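Local coordinates for protein Ser-thr phosphatase MSPP (Mycobacterium smegmatis, PDB 2JFR) that probably removes phosphate from serine and threonine residues of proteins, as a metal-dependent phosphatase of the PP2C (PPM) family that binds manganese and magnesium ions, at residues L66-F78 with A159-F171. Numbering follows the deposited sequence.
Sequences LLEAVQQANLRVF and ALGIGPHIGPDVF
Asn74 of helix 63-81 plugs into the loop that runs through 159-168 into strand 169-172, a helix-to-loop contact on the outside of the PP2C alpha-beta-beta-alpha sandwich, where the helix packs against the sheet containing strands 89-96 and 106-110. With CG anti to the backbone N (chi1 -180°), its amide projects from the helix and bonds main-chain atoms of Gly161 and Gly163. Asn74 OD1 accepts a nearly straight bond from Gly161 N (2.8 Å), the donor tilted 27° from the carbonyl plane. Asn74 ND2 gives a more bent one to Gly163 O (2.9 Å). These two bonds set which end of the buried amide is oxygen and which nitrogen. One water accepts from Asn74 ND2; another accepts from Ile162 N and lies within hydrogen-bonding distance of Asn74 OD1 and Ala159 O, though it cannot serve every acceptor at once.

Ile166 slides past Asn74 in the opposite direction, its CD1 crossing to Val70 CG1 (3.8 Å). Beyond it, Gln71, bent at chi2, swings NE2 round to Ile166 O (3.2 Å), which lies in the plane of the Gln71 amide.

Gly163 and Pro164 lie over one face of the Phe78 ring in CH-pi contacts, Gly163 CA being 3.7 Å from the centroid. Gly161 sits against Val77, CA to CG1 3.6 Å. At the other end, Leu67 and Val170 meet tip to tip.

Leu160, crossing Val77 at about a right angle, lies against Ala73 and Asn74 and, with Val70, packs on Leu92 of strand 89-96. Ile166 and Pro168 rest on strand 106-110, whose neighbour 169-172 ends the sheet, and helix 42-59 flanks Val70 through Leu53.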
loop_
_atom_site.group_PDB
_atom_site.type_symbol
_atom_site.label_atom_id
_atom_site.label_comp_id
_atom_site.label_asym_id
_atom_site.label_seq_id
_atom_site.Cartn_x
_atom_site.Cartn_y
_atom_site.Cartn_z
ATOM N N LEU A 66 -7.596 -10.513 10.281
ATOM C CA LEU A 66 -6.742 -9.763 9.367
ATOM C C LEU A 66 -5.318 -9.804 9.833
ATOM O O LEU A 66 -4.395 -10.052 9.047
ATOM C CB LEU A 66 -7.248 -8.316 9.238
ATOM C CG LEU A 66 -6.410 -7.397 8.363
ATOM C CD1 LEU A 66 -6.325 -7.951 6.967
ATOM C CD2 LEU A 66 -6.938 -5.988 8.393
ATOM N N LEU A 67 -5.111 -9.573 11.117
ATOM C CA LEU A 67 -3.749 -9.616 11.653
ATOM C C LEU A 67 -3.147 -10.998 11.500
ATOM O O LEU A 67 -1.968 -11.158 11.151
ATOM C CB LEU A 67 -3.688 -9.135 13.099
ATOM C CG LEU A 67 -4.007 -7.676 13.260
ATOM C CD1 LEU A 67 -4.231 -7.368 14.732
ATOM C CD2 LEU A 67 -2.882 -6.834 12.688
ATOM N N GLU A 68 -3.937 -12.037 11.764
ATOM C CA GLU A 68 -3.512 -13.432 11.571
ATOM C C GLU A 68 -3.143 -13.686 10.104
ATOM O O GLU A 68 -2.169 -14.360 9.818
ATOM C CB GLU A 68 -4.560 -14.417 12.034
ATOM C CG GLU A 68 -4.094 -15.862 11.969
ATOM C CD GLU A 68 -2.785 -16.243 12.554
ATOM O OE1 GLU A 68 -2.174 -15.641 13.468
ATOM O OE2 GLU A 68 -2.233 -17.309 12.142
ATOM N N ALA A 69 -3.943 -13.143 9.202
ATOM C CA ALA A 69 -3.701 -13.351 7.768
ATOM C C ALA A 69 -2.402 -12.705 7.347
ATOM O O ALA A 69 -1.678 -13.254 6.515
ATOM C CB ALA A 69 -4.867 -12.804 6.979
ATOM N N VAL A 70 -2.075 -11.547 7.929
ATOM C CA VAL A 70 -0.799 -10.914 7.637
ATOM C C VAL A 70 0.350 -11.774 8.176
ATOM O O VAL A 70 1.362 -11.939 7.501
ATOM C CB VAL A 70 -0.784 -9.493 8.208
ATOM C CG1 VAL A 70 0.627 -8.866 8.122
ATOM C CG2 VAL A 70 -1.810 -8.614 7.461
ATOM N N GLN A 71 0.210 -12.331 9.380
ATOM C CA GLN A 71 1.193 -13.211 9.915
ATOM C C GLN A 71 1.363 -14.428 9.029
ATOM O O GLN A 71 2.495 -14.863 8.766
ATOM C CB GLN A 71 0.815 -13.692 11.309
ATOM C CG GLN A 71 0.801 -12.625 12.395
ATOM C CD GLN A 71 2.204 -12.142 12.675
ATOM O OE1 GLN A 71 3.176 -12.865 12.811
ATOM N NE2 GLN A 71 2.345 -10.854 12.761
ATOM N N GLN A 72 0.279 -15.015 8.549
ATOM C CA GLN A 72 0.378 -16.173 7.702
ATOM C C GLN A 72 1.014 -15.824 6.366
ATOM O O GLN A 72 1.784 -16.624 5.828
ATOM C CB GLN A 72 -1.014 -16.759 7.526
ATOM C CG GLN A 72 -1.484 -17.485 8.794
ATOM C CD GLN A 72 -0.422 -18.476 9.373
ATOM O OE1 GLN A 72 0.097 -19.355 8.700
ATOM N NE2 GLN A 72 0.030 -18.271 10.642
ATOM N N ALA A 73 0.723 -14.659 5.830
ATOM C CA ALA A 73 1.350 -14.209 4.597
ATOM C C ALA A 73 2.867 -14.109 4.784
ATOM O O ALA A 73 3.645 -14.554 3.948
ATOM C CB ALA A 73 0.773 -12.883 4.131
ATOM N N ASN A 74 3.285 -13.510 5.912
ATOM C CA ASN A 74 4.713 -13.431 6.212
ATOM C C ASN A 74 5.355 -14.816 6.227
ATOM O O ASN A 74 6.402 -15.018 5.628
ATOM C CB ASN A 74 4.898 -12.726 7.557
ATOM C CG ASN A 74 6.347 -12.628 7.886
ATOM O OD1 ASN A 74 7.088 -11.928 7.213
ATOM N ND2 ASN A 74 6.776 -13.369 8.905
ATOM N N LEU A 75 4.743 -15.720 6.958
ATOM C CA LEU A 75 5.347 -17.039 7.127
ATOM C C LEU A 75 5.400 -17.760 5.784
ATOM O O LEU A 75 6.399 -18.411 5.492
ATOM C CB LEU A 75 4.588 -17.832 8.183
ATOM C CG LEU A 75 5.229 -19.181 8.516
ATOM C CD1 LEU A 75 6.618 -18.973 9.102
ATOM C CD2 LEU A 75 4.334 -19.928 9.486
ATOM N N ARG A 76 4.363 -17.679 5.006
ATOM C CA ARG A 76 4.339 -18.403 3.732
ATOM C C ARG A 76 5.371 -17.858 2.789
ATOM O O ARG A 76 6.091 -18.626 2.154
ATOM C CB ARG A 76 2.938 -18.368 3.091
ATOM C CG ARG A 76 2.799 -19.297 1.930
ATOM C CD ARG A 76 2.839 -20.771 2.358
ATOM N NE ARG A 76 3.436 -21.700 1.416
ATOM C CZ ARG A 76 4.427 -22.568 1.594
ATOM N NH1 ARG A 76 5.071 -22.716 2.745
ATOM N NH2 ARG A 76 4.795 -23.335 0.572
ATOM N N VAL A 77 5.510 -16.530 2.683
ATOM C CA VAL A 77 6.553 -15.962 1.842
ATOM C C VAL A 77 7.921 -16.352 2.326
ATOM O O VAL A 77 8.790 -16.706 1.538
ATOM C CB VAL A 77 6.371 -14.464 1.689
ATOM C CG1 VAL A 77 7.524 -13.871 0.878
ATOM C CG2 VAL A 77 5.036 -14.108 1.023
ATOM N N PHE A 78 8.127 -16.280 3.640
ATOM C CA PHE A 78 9.456 -16.645 4.180
ATOM C C PHE A 78 9.755 -18.136 3.963
ATOM O O PHE A 78 10.922 -18.463 3.604
ATOM C CB PHE A 78 9.520 -16.292 5.652
ATOM C CG PHE A 78 10.846 -16.670 6.258
ATOM C CD1 PHE A 78 12.028 -16.096 5.802
ATOM C CD2 PHE A 78 10.905 -17.568 7.274
ATOM C CE1 PHE A 78 13.252 -16.454 6.331
ATOM C CE2 PHE A 78 12.118 -17.954 7.846
ATOM C CZ PHE A 78 13.288 -17.345 7.360
ATOM N N ALA A 159 9.832 -5.493 6.507
ATOM C CA ALA A 159 9.322 -6.102 5.289
ATOM C C ALA A 159 8.713 -7.414 5.626
ATOM O O ALA A 159 9.075 -8.063 6.614
ATOM C CB ALA A 159 10.415 -6.262 4.259
ATOM N N LEU A 160 7.797 -7.858 4.778
ATOM C CA LEU A 160 7.159 -9.134 4.875
ATOM C C LEU A 160 7.906 -10.163 4.068
ATOM O O LEU A 160 8.359 -9.933 2.954
ATOM C CB LEU A 160 5.703 -8.943 4.441
ATOM C CG LEU A 160 4.775 -10.127 4.618
ATOM C CD1 LEU A 160 3.356 -9.708 4.898
ATOM C CD2 LEU A 160 4.838 -11.049 3.391
ATOM N N GLY A 161 8.021 -11.357 4.667
ATOM C CA GLY A 161 8.576 -12.480 3.996
ATOM C C GLY A 161 10.060 -12.707 4.152
ATOM O O GLY A 161 10.592 -13.637 3.553
ATOM N N ILE A 162 10.740 -11.895 5.007
ATOM C CA ILE A 162 12.204 -11.965 5.165
ATOM C C ILE A 162 12.601 -12.692 6.410
ATOM O O ILE A 162 13.826 -12.977 6.567
ATOM C CB ILE A 162 12.861 -10.571 5.064
ATOM C CG1 ILE A 162 12.533 -9.669 6.259
ATOM C CG2 ILE A 162 12.537 -9.932 3.735
ATOM C CD1 ILE A 162 13.408 -8.467 6.357
ATOM N N GLY A 163 11.701 -12.993 7.285
ATOM C CA GLY A 163 12.025 -13.741 8.509
ATOM C C GLY A 163 10.709 -14.169 9.106
ATOM O O GLY A 163 9.643 -13.797 8.634
ATOM N N PRO A 164 10.767 -15.005 10.103
ATOM C CA PRO A 164 9.581 -15.637 10.658
ATOM C C PRO A 164 8.721 -14.714 11.508
ATOM O O PRO A 164 7.549 -15.082 11.780
ATOM C CB PRO A 164 10.099 -16.828 11.472
ATOM C CG PRO A 164 11.407 -16.307 11.905
ATOM C CD PRO A 164 12.014 -15.577 10.723
ATOM N N HIS A 165 9.205 -13.584 11.925
ATOM C CA HIS A 165 8.395 -12.675 12.704
ATOM C C HIS A 165 8.371 -11.273 12.103
ATOM O O HIS A 165 9.343 -10.686 11.606
ATOM C CB HIS A 165 9.005 -12.639 14.101
ATOM C CG HIS A 165 9.044 -13.999 14.719
ATOM N ND1 HIS A 165 10.177 -14.740 14.809
ATOM C CD2 HIS A 165 8.067 -14.758 15.275
ATOM C CE1 HIS A 165 9.951 -15.902 15.387
ATOM N NE2 HIS A 165 8.670 -15.913 15.683
ATOM N N ILE A 166 7.130 -10.740 12.196
ATOM C CA ILE A 166 6.956 -9.347 11.804
ATOM C C ILE A 166 6.002 -8.687 12.780
ATOM O O ILE A 166 5.129 -9.324 13.412
ATOM C CB ILE A 166 6.327 -9.057 10.426
ATOM C CG1 ILE A 166 5.055 -9.881 10.237
ATOM C CG2 ILE A 166 7.296 -9.380 9.337
ATOM C CD1 ILE A 166 4.238 -9.458 9.068
ATOM N N GLY A 167 6.241 -7.346 12.852
ATOM C CA GLY A 167 5.418 -6.499 13.665
ATOM C C GLY A 167 4.866 -5.343 12.788
ATOM O O GLY A 167 5.436 -4.277 12.797
ATOM N N PRO A 168 3.753 -5.606 12.117
ATOM C CA PRO A 168 3.180 -4.541 11.318
ATOM C C PRO A 168 2.598 -3.453 12.234
ATOM O O PRO A 168 2.217 -3.688 13.364
ATOM C CB PRO A 168 2.040 -5.222 10.540
ATOM C CG PRO A 168 1.582 -6.310 11.410
ATOM C CD PRO A 168 2.885 -6.830 12.029
ATOM N N ASP A 169 2.495 -2.253 11.685
ATOM C CA ASP A 169 1.680 -1.230 12.319
ATOM C C ASP A 169 0.205 -1.578 12.081
ATOM O O ASP A 169 -0.146 -2.108 11.017
ATOM C CB ASP A 169 1.983 0.123 11.749
ATOM C CG ASP A 169 3.313 0.728 12.170
ATOM O OD1 ASP A 169 3.950 0.190 13.124
ATOM O OD2 ASP A 169 3.751 1.700 11.534
ATOM N N VAL A 170 -0.622 -1.267 13.059
ATOM C CA VAL A 170 -2.058 -1.556 13.052
ATOM C C VAL A 170 -2.757 -0.351 13.608
ATOM O O VAL A 170 -2.469 -0.000 14.759
ATOM C CB VAL A 170 -2.369 -2.790 13.896
ATOM C CG1 VAL A 170 -3.883 -3.067 13.883
ATOM C CG2 VAL A 170 -1.552 -3.970 13.421
ATOM N N PHE A 171 -3.700 0.289 12.919
ATOM C CA PHE A 171 -4.396 1.392 13.540
ATOM C C PHE A 171 -5.704 1.633 12.819
ATOM O O PHE A 171 -5.871 1.360 11.619
ATOM C CB PHE A 171 -3.592 2.695 13.542
ATOM C CG PHE A 171 -3.871 3.454 14.836
ATOM C CD1 PHE A 171 -3.292 3.064 15.991
ATOM C CD2 PHE A 171 -4.775 4.533 14.876
ATOM C CE1 PHE A 171 -3.575 3.735 17.180
ATOM C CE2 PHE A 171 -5.026 5.179 16.056
ATOM C CZ PHE A 171 -4.460 4.761 17.204
HETATM O O HOH W 1 4.760 -14.465 10.646
HETATM O O HOH W 2 9.537 -10.652 7.400
#